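Transcription termination factor FttA (Methanosarcina mazei, PDB 2XR1) probably terminates transcription across the archaeal genome by cleaving nascent RNA as it leaves RNA polymerase, working as a zinc-dependent homodimeric nuclease. Local coordinates at residues Glu7-Lys19 with Thr26-Val38. Sequence-based numbering, arbitrary orientation.
Sequences EDVLLDLKHKIEK and TITDVEFEGPQLV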
loop_
_atom_site.group_PDB
_atom_site.type_symbol
_atom_site.label_atom_id
_atom_site.label_comp_id
_atom_site.label_asym_id
_atom_site.label_seq_id
_atom_site.Cartn_x
_atom_site.Cartn_y
_atom_site.Cartn_z
ATOM N N GLU B 7 -31.679 6.969 10.996
ATOM C CA GLU B 7 -33.125 6.929 11.153
ATOM C C GLU B 7 -33.794 8.127 10.464
ATOM O O GLU B 7 -34.852 7.990 9.842
ATOM C CB GLU B 7 -33.485 6.981 12.636
ATOM C CG GLU B 7 -33.476 5.669 13.420
ATOM C CD GLU B 7 -34.131 5.849 14.823
ATOM O OE1 GLU B 7 -33.498 6.469 15.729
ATOM O OE2 GLU B 7 -35.292 5.378 15.005
ATOM N N ASP B 8 -33.177 9.302 10.612
ATOM C CA ASP B 8 -33.721 10.568 10.102
ATOM C C ASP B 8 -33.699 10.694 8.584
ATOM O O ASP B 8 -34.467 11.479 8.026
ATOM C CB ASP B 8 -32.975 11.766 10.714
ATOM N N VAL B 9 -32.811 9.957 7.922
ATOM C CA VAL B 9 -32.781 9.933 6.454
ATOM C C VAL B 9 -33.779 8.914 5.931
ATOM O O VAL B 9 -34.269 9.059 4.818
ATOM C CB VAL B 9 -31.374 9.629 5.881
ATOM C CG1 VAL B 9 -30.325 10.436 6.619
ATOM C CG2 VAL B 9 -31.070 8.151 5.945
ATOM N N LEU B 10 -34.056 7.887 6.740
ATOM C CA LEU B 10 -35.095 6.902 6.447
ATOM C C LEU B 10 -36.497 7.501 6.631
ATOM O O LEU B 10 -37.414 7.136 5.893
ATOM C CB LEU B 10 -34.941 5.639 7.310
ATOM C CG LEU B 10 -33.786 4.671 6.975
ATOM C CD1 LEU B 10 -33.703 3.567 8.052
ATOM C CD2 LEU B 10 -33.860 4.064 5.561
ATOM N N LEU B 11 -36.674 8.396 7.606
ATOM C CA LEU B 11 -37.935 9.136 7.729
ATOM C C LEU B 11 -38.165 10.044 6.521
ATOM O O LEU B 11 -39.240 10.047 5.931
ATOM C CB LEU B 11 -37.988 9.990 9.006
ATOM C CG LEU B 11 -38.814 9.473 10.192
ATOM C CD1 LEU B 11 -38.089 8.316 10.875
ATOM C CD2 LEU B 11 -39.055 10.604 11.190
ATOM N N ASP B 12 -37.150 10.810 6.156
ATOM C CA ASP B 12 -37.224 11.658 4.975
ATOM C C ASP B 12 -37.590 10.822 3.741
ATOM O O ASP B 12 -38.355 11.259 2.887
ATOM C CB ASP B 12 -35.884 12.382 4.766
ATOM C CG ASP B 12 -35.985 13.542 3.782
ATOM O OD1 ASP B 12 -36.262 13.285 2.588
ATOM O OD2 ASP B 12 -35.769 14.707 4.200
ATOM N N LEU B 13 -37.054 9.612 3.656
ATOM C CA LEU B 13 -37.368 8.737 2.541
ATOM C C LEU B 13 -38.785 8.206 2.657
ATOM O O LEU B 13 -39.501 8.107 1.644
ATOM C CB LEU B 13 -36.366 7.589 2.421
ATOM C CG LEU B 13 -34.976 7.932 1.847
ATOM C CD1 LEU B 13 -34.033 6.732 2.006
ATOM C CD2 LEU B 13 -35.061 8.364 0.392
ATOM N N LYS B 14 -39.210 7.876 3.876
ATOM C CA LYS B 14 -40.567 7.386 4.062
ATOM C C LYS B 14 -41.530 8.447 3.566
ATOM O O LYS B 14 -42.349 8.185 2.689
ATOM C CB LYS B 14 -40.868 7.013 5.509
ATOM C CG LYS B 14 -42.319 6.537 5.710
ATOM C CD LYS B 14 -42.484 5.588 6.902
ATOM C CE LYS B 14 -43.830 5.798 7.646
ATOM N NZ LYS B 14 -45.111 5.379 6.957
ATOM N N HIS B 15 -41.393 9.666 4.063
ATOM C CA HIS B 15 -42.348 10.698 3.701
ATOM C C HIS B 15 -42.360 11.037 2.214
ATOM O O HIS B 15 -43.422 11.188 1.628
ATOM C CB HIS B 15 -42.158 11.921 4.588
ATOM C CG HIS B 15 -42.478 11.648 6.026
ATOM N ND1 HIS B 15 -41.798 12.235 7.072
ATOM C CD2 HIS B 15 -43.387 10.811 6.587
ATOM C CE1 HIS B 15 -42.288 11.787 8.215
ATOM N NE2 HIS B 15 -43.252 10.920 7.948
ATOM N N LYS B 16 -41.184 11.136 1.613
ATOM C CA LYS B 16 -41.046 11.276 0.161
ATOM C C LYS B 16 -41.895 10.251 -0.583
ATOM O O LYS B 16 -42.683 10.592 -1.452
ATOM C CB LYS B 16 -39.575 11.079 -0.235
ATOM C CG LYS B 16 -38.827 12.341 -0.610
ATOM C CD LYS B 16 -38.916 12.593 -2.114
ATOM C CE LYS B 16 -38.209 13.892 -2.534
ATOM N NZ LYS B 16 -36.721 13.764 -2.498
ATOM N N ILE B 17 -41.700 8.981 -0.246
ATOM C CA ILE B 17 -42.433 7.881 -0.862
ATOM C C ILE B 17 -43.942 8.040 -0.693
ATOM O O ILE B 17 -44.701 7.958 -1.653
ATOM C CB ILE B 17 -42.039 6.557 -0.225
ATOM C CG1 ILE B 17 -40.769 6.017 -0.877
ATOM C CG2 ILE B 17 -43.164 5.549 -0.363
ATOM C CD1 ILE B 17 -39.864 5.305 0.094
ATOM N N GLU B 18 -44.366 8.288 0.537
ATOM C CA GLU B 18 -45.780 8.313 0.861
ATOM C C GLU B 18 -46.579 9.329 0.052
ATOM O O GLU B 18 -47.727 9.060 -0.293
ATOM C CB GLU B 18 -45.983 8.536 2.357
ATOM C CG GLU B 18 -45.362 7.438 3.155
ATOM C CD GLU B 18 -46.126 7.081 4.378
ATOM O OE1 GLU B 18 -46.421 8.008 5.169
ATOM O OE2 GLU B 18 -46.392 5.867 4.556
ATOM N N LYS B 19 -45.969 10.468 -0.268
ATOM C CA LYS B 19 -46.616 11.439 -1.160
ATOM C C LYS B 19 -46.388 11.166 -2.656
ATOM O O LYS B 19 -46.796 11.960 -3.489
ATOM C CB LYS B 19 -46.214 12.879 -0.804
ATOM C CG LYS B 19 -44.720 13.168 -0.806
ATOM C CD LYS B 19 -44.405 14.508 -0.141
ATOM C CE LYS B 19 -44.897 14.581 1.311
ATOM N NZ LYS B 19 -44.134 15.574 2.135
ATOM N N THR B 26 -50.350 1.715 0.807
ATOM C CA THR B 26 -49.611 2.140 1.988
ATOM C C THR B 26 -48.353 1.347 2.211
ATOM O O THR B 26 -48.233 0.216 1.761
ATOM C CB THR B 26 -50.456 2.010 3.241
ATOM O OG1 THR B 26 -50.867 0.645 3.402
ATOM C CG2 THR B 26 -51.663 2.963 3.163
ATOM N N ILE B 27 -47.407 1.964 2.900
ATOM C CA ILE B 27 -46.230 1.265 3.410
ATOM C C ILE B 27 -46.190 1.451 4.914
ATOM O O ILE B 27 -46.773 2.399 5.434
ATOM C CB ILE B 27 -44.895 1.776 2.804
ATOM C CG1 ILE B 27 -44.730 3.289 3.039
ATOM C CG2 ILE B 27 -44.807 1.389 1.361
ATOM C CD1 ILE B 27 -43.410 3.855 2.619
ATOM N N THR B 28 -45.520 0.526 5.592
ATOM C CA THR B 28 -45.296 0.609 7.034
ATOM C C THR B 28 -43.915 1.223 7.308
ATOM O O THR B 28 -43.828 2.311 7.866
ATOM C CB THR B 28 -45.450 -0.779 7.741
ATOM O OG1 THR B 28 -44.636 -1.767 7.092
ATOM C CG2 THR B 28 -46.876 -1.235 7.707
ATOM N N ASP B 29 -42.850 0.535 6.914
ATOM C CA ASP B 29 -41.483 0.984 7.198
ATOM C C ASP B 29 -40.645 1.037 5.928
ATOM O O ASP B 29 -40.971 0.431 4.885
ATOM C CB ASP B 29 -40.783 0.080 8.246
ATOM C CG ASP B 29 -40.999 0.562 9.699
ATOM O OD1 ASP B 29 -42.161 0.561 10.161
ATOM O OD2 ASP B 29 -39.999 0.926 10.386
ATOM N N VAL B 30 -39.551 1.780 6.069
ATOM C CA VAL B 30 -38.538 1.956 5.055
ATOM C C VAL B 30 -37.157 1.711 5.723
ATOM O O VAL B 30 -36.835 2.304 6.755
ATOM C CB VAL B 30 -38.717 3.352 4.417
ATOM C CG1 VAL B 30 -37.443 3.908 3.901
ATOM C CG2 VAL B 30 -39.729 3.278 3.313
ATOM N N GLU B 31 -36.389 0.782 5.154
ATOM C CA GLU B 31 -35.080 0.356 5.656
ATOM C C GLU B 31 -34.109 0.130 4.517
ATOM O O GLU B 31 -34.469 -0.373 3.502
ATOM C CB GLU B 31 -35.191 -1.001 6.352
ATOM C CG GLU B 31 -35.709 -0.961 7.787
ATOM C CD GLU B 31 -34.688 -0.375 8.802
ATOM O OE1 GLU B 31 -33.465 -0.330 8.511
ATOM O OE2 GLU B 31 -35.120 0.051 9.890
ATOM N N PHE B 32 -32.863 0.487 4.722
ATOM C CA PHE B 32 -31.776 0.089 3.868
ATOM C C PHE B 32 -31.359 -1.321 4.268
ATOM O O PHE B 32 -30.912 -1.518 5.381
ATOM C CB PHE B 32 -30.584 0.997 4.088
ATOM C CG PHE B 32 -30.798 2.420 3.659
ATOM C CD1 PHE B 32 -31.136 2.739 2.334
ATOM C CD2 PHE B 32 -30.590 3.456 4.561
ATOM C CE1 PHE B 32 -31.301 4.058 1.941
ATOM C CE2 PHE B 32 -30.753 4.762 4.176
ATOM C CZ PHE B 32 -31.110 5.066 2.857
ATOM N N GLU B 33 -31.534 -2.306 3.382
ATOM C CA GLU B 33 -31.089 -3.669 3.681
ATOM C C GLU B 33 -30.091 -4.089 2.637
ATOM O O GLU B 33 -30.433 -4.320 1.483
ATOM C CB GLU B 33 -32.254 -4.647 3.773
ATOM C CG GLU B 33 -33.220 -4.296 4.895
ATOM C CD GLU B 33 -34.438 -5.228 5.007
ATOM O OE1 GLU B 33 -34.513 -6.237 4.249
ATOM O OE2 GLU B 33 -35.325 -4.937 5.863
ATOM N N GLY B 34 -28.833 -4.150 3.045
ATOM C CA GLY B 34 -27.751 -4.295 2.098
ATOM C C GLY B 34 -27.831 -3.167 1.082
ATOM O O GLY B 34 -28.183 -2.022 1.425
ATOM N N PRO B 35 -27.548 -3.490 -0.192
ATOM C CA PRO B 35 -27.567 -2.495 -1.241
ATOM C C PRO B 35 -28.916 -1.804 -1.444
ATOM O O PRO B 35 -28.918 -0.709 -1.953
ATOM C CB PRO B 35 -27.193 -3.297 -2.465
ATOM C CG PRO B 35 -26.422 -4.386 -1.946
ATOM C CD PRO B 35 -27.116 -4.788 -0.719
ATOM N N GLN B 36 -30.027 -2.416 -1.019
ATOM C CA GLN B 36 -31.371 -1.972 -1.395
ATOM C C GLN B 36 -32.061 -1.068 -0.381
ATOM O O GLN B 36 -31.882 -1.195 0.821
ATOM C CB GLN B 36 -32.299 -3.186 -1.574
ATOM C CG GLN B 36 -31.892 -4.174 -2.615
ATOM C CD GLN B 36 -32.941 -5.229 -2.831
ATOM O OE1 GLN B 36 -33.516 -5.328 -3.905
ATOM N NE2 GLN B 36 -33.199 -6.022 -1.808
ATOM N N LEU B 37 -32.920 -0.198 -0.885
ATOM C CA LEU B 37 -33.911 0.473 -0.061
ATOM C C LEU B 37 -35.101 -0.426 -0.096
ATOM O O LEU B 37 -35.516 -0.826 -1.178
ATOM C CB LEU B 37 -34.277 1.806 -0.670
ATOM C CG LEU B 37 -35.336 2.582 0.101
ATOM C CD1 LEU B 37 -34.975 2.689 1.574
ATOM C CD2 LEU B 37 -35.527 3.970 -0.552
ATOM N N VAL B 38 -35.640 -0.776 1.064
ATOM C CA VAL B 38 -36.724 -1.735 1.135
ATOM C C VAL B 38 -37.939 -1.111 1.780
ATOM O O VAL B 38 -37.829 -0.587 2.872
ATOM C CB VAL B 38 -36.320 -2.949 1.929
ATOM C CG1 VAL B 38 -37.532 -3.771 2.279
ATOM C CG2 VAL B 38 -35.367 -3.784 1.113
HETATM O O HOH W 1 -48.403 4.547 3.566
#
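Leu-10 meets Val-30 and Phe-32 along one side of helix 7-18, and its two methyls divide the work. CD2 lies over a face of the Phe-32 ring, 3.7 Å from the ring centroid and 25° off the normal, which meets the geometry of a CH-pi contact. The same CD2 packs on Val-30 CG1, while CD1 rests near the carbonyl oxygen Val-30 O and the carboxylate of Glu-31. Val-9 CG2 reaches the Phe-32 ring at its edge, in plane, and Leu-13 CD1 approaches Phe-32 CZ obliquely at 3.5 Å.

Val-30 points both its methyls at the helix: CG1 meets Leu-10 and Leu-13, and CG2 meets Ile-17 CD1 at 3.8 Å. Ile-17 also meets Ile-27, in the loop leading into the strand: Ile-27 CD1 comes within 3.4 Å of Ile-17 CG2, the two side chains crossing at about a right angle. Ile-27 CG1, set between the backbone N and the carbonyl carbon (chi1 57°), meets Glu-18 OE2.

Polar links close this end. Lys-14 NZ forms a salt bridge with Glu-18 OE2 at 2.8 Å, meeting it from above the carboxylate plane. A weak hydrogen bond joins Lys-14 NZ to Thr-28 O at 3.4 Å. A water accepts from Ile-27 N and donates to Glu-18 OE2 (2.6 Å), so that one carboxylate oxygen serves both the lysine and the water.

The axes of helix 7-18 and strand 30-33 pass 8.1 Å apart at 122°, the helix lying across the edge strand of a three-stranded mixed sheet. This packing, away from the zinc site, is consistent with a type II KH domain, an RNA-binding fold. Leu-37 and Leu-39 of strand 36-41 extend the apolar layer, Leu-61 of helix 52-61 touches Leu-13 and Ile-17, and His-174 stacks on Phe-32.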